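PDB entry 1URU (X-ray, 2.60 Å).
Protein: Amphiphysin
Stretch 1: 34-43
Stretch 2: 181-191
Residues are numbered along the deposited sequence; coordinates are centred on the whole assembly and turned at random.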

# COMPACT_ATOMS: atom_id res chain seq x y z
N THR A 34 10.13 -39.89 29.75
CA THR A 34 8.95 -40.31 30.50
C THR A 34 7.76 -39.77 29.74
O THR A 34 7.95 -39.00 28.81
CB THR A 34 8.96 -39.74 31.91
OG1 THR A 34 8.96 -38.32 31.85
CG2 THR A 34 10.25 -40.12 32.70
N ALA A 35 6.55 -40.16 30.14
CA ALA A 35 5.32 -39.64 29.52
C ALA A 35 5.18 -38.13 29.75
O ALA A 35 4.77 -37.39 28.85
CB ALA A 35 4.12 -40.35 30.04
N ASP A 36 5.54 -37.67 30.94
CA ASP A 36 5.53 -36.25 31.27
C ASP A 36 6.52 -35.39 30.47
O ASP A 36 6.19 -34.26 30.10
CB ASP A 36 5.76 -36.05 32.76
CG ASP A 36 4.63 -36.58 33.58
OD1 ASP A 36 3.51 -36.64 33.02
OD2 ASP A 36 4.76 -36.99 34.77
N GLU A 37 7.70 -35.93 30.21
CA GLU A 37 8.71 -35.22 29.43
C GLU A 37 8.25 -35.13 27.97
O GLU A 37 8.45 -34.12 27.32
CB GLU A 37 10.08 -35.89 29.55
CG GLU A 37 10.71 -35.83 30.96
CD GLU A 37 12.09 -36.47 31.04
OE1 GLU A 37 12.32 -37.53 30.40
OE2 GLU A 37 12.97 -35.91 31.74
N ILE A 38 7.61 -36.18 27.48
CA ILE A 38 6.97 -36.15 26.16
C ILE A 38 5.89 -35.07 26.11
O ILE A 38 5.74 -34.41 25.11
CB ILE A 38 6.34 -37.55 25.82
CG1 ILE A 38 7.41 -38.50 25.29
CG2 ILE A 38 5.18 -37.46 24.82
CD1 ILE A 38 7.21 -39.94 25.70
N PHE A 39 5.12 -34.92 27.18
CA PHE A 39 4.03 -33.96 27.22
C PHE A 39 4.61 -32.56 27.12
O PHE A 39 4.09 -31.73 26.40
CB PHE A 39 3.23 -34.09 28.52
CG PHE A 39 2.04 -33.18 28.61
CD1 PHE A 39 0.78 -33.64 28.28
CD2 PHE A 39 2.18 -31.87 29.06
CE1 PHE A 39 -0.32 -32.80 28.37
CE2 PHE A 39 1.08 -31.02 29.15
CZ PHE A 39 -0.17 -31.49 28.79
N ASP A 40 5.69 -32.33 27.87
CA ASP A 40 6.38 -31.05 27.89
C ASP A 40 6.84 -30.67 26.51
O ASP A 40 6.74 -29.53 26.14
CB ASP A 40 7.60 -31.12 28.80
CG ASP A 40 7.32 -30.57 30.17
OD1 ASP A 40 7.76 -29.41 30.42
OD2 ASP A 40 6.68 -31.20 31.04
N ASP A 41 7.39 -31.63 25.78
CA ASP A 41 7.87 -31.37 24.43
C ASP A 41 6.71 -30.98 23.54
O ASP A 41 6.87 -30.10 22.70
CB ASP A 41 8.60 -32.59 23.86
CG ASP A 41 10.00 -32.76 24.42
OD1 ASP A 41 10.45 -31.92 25.22
OD2 ASP A 41 10.73 -33.73 24.15
N HIS A 42 5.57 -31.62 23.73
CA HIS A 42 4.34 -31.26 23.01
C HIS A 42 3.91 -29.83 23.31
O HIS A 42 3.40 -29.13 22.43
CB HIS A 42 3.19 -32.17 23.39
CG HIS A 42 3.27 -33.54 22.79
ND1 HIS A 42 3.24 -33.77 21.44
CD2 HIS A 42 3.36 -34.76 23.38
CE1 HIS A 42 3.31 -35.07 21.21
NE2 HIS A 42 3.38 -35.69 22.37
N LEU A 43 4.10 -29.42 24.56
CA LEU A 43 3.85 -28.05 24.97
C LEU A 43 4.74 -27.04 24.29
O LEU A 43 4.27 -25.98 23.93
CB LEU A 43 4.05 -27.90 26.48
CG LEU A 43 2.96 -28.42 27.41
CD1 LEU A 43 3.20 -27.85 28.80
CD2 LEU A 43 1.58 -28.04 26.92
N THR A 181 -10.29 -37.84 36.79
CA THR A 181 -10.47 -36.55 36.11
C THR A 181 -9.17 -36.08 35.42
O THR A 181 -9.22 -35.52 34.32
CB THR A 181 -11.02 -35.49 37.14
OG1 THR A 181 -11.85 -34.54 36.47
CG2 THR A 181 -9.93 -34.63 37.77
N TYR A 182 -8.03 -36.31 36.05
CA TYR A 182 -6.74 -35.97 35.46
C TYR A 182 -6.38 -36.92 34.30
O TYR A 182 -5.91 -36.47 33.26
CB TYR A 182 -5.62 -36.03 36.51
CG TYR A 182 -4.26 -35.99 35.88
CD1 TYR A 182 -3.82 -34.84 35.24
CD2 TYR A 182 -3.43 -37.11 35.86
CE1 TYR A 182 -2.58 -34.80 34.63
CE2 TYR A 182 -2.19 -37.06 35.26
CZ TYR A 182 -1.78 -35.91 34.65
OH TYR A 182 -0.57 -35.82 34.03
N GLU A 183 -6.58 -38.22 34.52
CA GLU A 183 -6.31 -39.30 33.55
C GLU A 183 -6.95 -38.96 32.21
O GLU A 183 -6.28 -38.95 31.19
CB GLU A 183 -6.85 -40.67 34.03
CG GLU A 183 -5.93 -41.56 34.87
CD GLU A 183 -6.62 -42.86 35.35
OE1 GLU A 183 -7.76 -43.13 34.88
OE2 GLU A 183 -6.04 -43.61 36.20
N ILE A 184 -8.25 -38.67 32.20
CA ILE A 184 -8.95 -38.43 30.93
C ILE A 184 -8.37 -37.21 30.21
O ILE A 184 -8.15 -37.27 29.01
CB ILE A 184 -10.51 -38.33 31.08
CG1 ILE A 184 -11.20 -38.19 29.72
CG2 ILE A 184 -10.92 -37.13 31.92
CD1 ILE A 184 -10.84 -39.29 28.63
N LEU A 185 -8.08 -36.15 30.96
CA LEU A 185 -7.54 -34.92 30.39
C LEU A 185 -6.13 -35.12 29.83
O LEU A 185 -5.89 -34.82 28.67
CB LEU A 185 -7.49 -33.81 31.44
CG LEU A 185 -8.43 -32.61 31.38
CD1 LEU A 185 -7.72 -31.41 31.98
CD2 LEU A 185 -8.93 -32.29 29.98
N ASN A 186 -5.20 -35.60 30.65
CA ASN A 186 -3.84 -35.94 30.22
C ASN A 186 -3.80 -36.81 28.97
O ASN A 186 -2.97 -36.58 28.07
CB ASN A 186 -3.09 -36.66 31.33
CG ASN A 186 -1.66 -36.99 30.94
OD1 ASN A 186 -0.92 -36.10 30.57
ND2 ASN A 186 -1.27 -38.26 31.02
N THR A 187 -4.69 -37.80 28.92
CA THR A 187 -4.74 -38.74 27.79
C THR A 187 -5.21 -38.04 26.52
O THR A 187 -4.65 -38.25 25.44
CB THR A 187 -5.64 -39.95 28.14
OG1 THR A 187 -4.89 -40.88 28.93
CG2 THR A 187 -6.02 -40.75 26.90
N GLU A 188 -6.23 -37.20 26.68
CA GLU A 188 -6.79 -36.43 25.58
C GLU A 188 -5.75 -35.46 25.02
O GLU A 188 -5.66 -35.28 23.81
CB GLU A 188 -8.02 -35.65 26.03
CG GLU A 188 -9.31 -36.44 25.92
CD GLU A 188 -10.49 -35.73 26.59
OE1 GLU A 188 -10.46 -34.48 26.69
OE2 GLU A 188 -11.45 -36.43 27.00
N LEU A 189 -4.96 -34.85 25.89
CA LEU A 189 -3.95 -33.91 25.45
C LEU A 189 -2.75 -34.61 24.77
O LEU A 189 -2.09 -34.03 23.88
CB LEU A 189 -3.50 -33.03 26.62
CG LEU A 189 -4.23 -31.68 26.87
CD1 LEU A 189 -5.34 -31.34 25.86
CD2 LEU A 189 -4.78 -31.62 28.26
N HIS A 190 -2.46 -35.84 25.19
CA HIS A 190 -1.36 -36.59 24.60
C HIS A 190 -1.63 -36.94 23.14
O HIS A 190 -0.70 -37.11 22.38
CB HIS A 190 -1.06 -37.83 25.43
CG HIS A 190 0.05 -37.63 26.40
ND1 HIS A 190 1.35 -37.46 25.99
CD2 HIS A 190 0.05 -37.51 27.75
CE1 HIS A 190 2.11 -37.27 27.05
NE2 HIS A 190 1.35 -37.28 28.13
N ASP A 191 -2.91 -37.05 22.77
CA ASP A 191 -3.34 -37.21 21.38
C ASP A 191 -3.66 -35.88 20.71
O ASP A 191 -3.31 -35.65 19.55
CB ASP A 191 -4.61 -38.06 21.30
CG ASP A 191 -4.40 -39.53 21.73
OD1 ASP A 191 -3.24 -40.02 21.81
OD2 ASP A 191 -5.38 -40.25 22.01

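Both stretches are helical. Residues 35-43 form a helix that runs on later in the chain, and 181-191 lie within a longer helix. The two axes come within 10.5 Å and cross at 54°, so the contact is local. Backbones are nearest at Phe39 and His190, whose CA atoms lie 6.5 Å apart. Each helix is held by its own backbone bonds, such as Phe39 N to Ala35 O at 3.0 Å and His190 N to Asn186 O at 3.0 Å.

The first helix begins with a capping box. Glu37 N donates to Thr34 OG1 at 3.2 Å, and Thr34 N donates to Glu37 OE1 at 3.3 Å. The cap satisfies an amide that has no helical carbonyl to pair with. Both side chains stay clear of the second stretch.

No hydrogen bond joins the two stretches, so shape and ring packing make the contact. His190 is the knob. Its side chain sits among Ala35, Ile38, Phe39 and His42, and it has the largest covered area of any residue here. The edge of the Phe39 ring points toward the face of the His190 ring. The centroids are 5.4 Å apart and the planes meet at 70°, which sets the partly positive ring hydrogens of Phe39 against the His190 π cloud. Around the His190 edge, CE1 lies 3.8 Å from Ile38 CG2 and 3.2 Å from Ala35 O. That carbonyl already accepts the helical bond from Phe39 N. His42 is a looser neighbour, with its CD2 4.3 Å from His190 ND1.

Phe39 is buried and also reaches Leu189. Its CE1 lies 3.6 Å from Leu189 CB, an apolar contact at the ring edge. Phe39 CD1 is 3.8 Å from Asn186 OD1, which is hydrogen-bonded elsewhere in the structure.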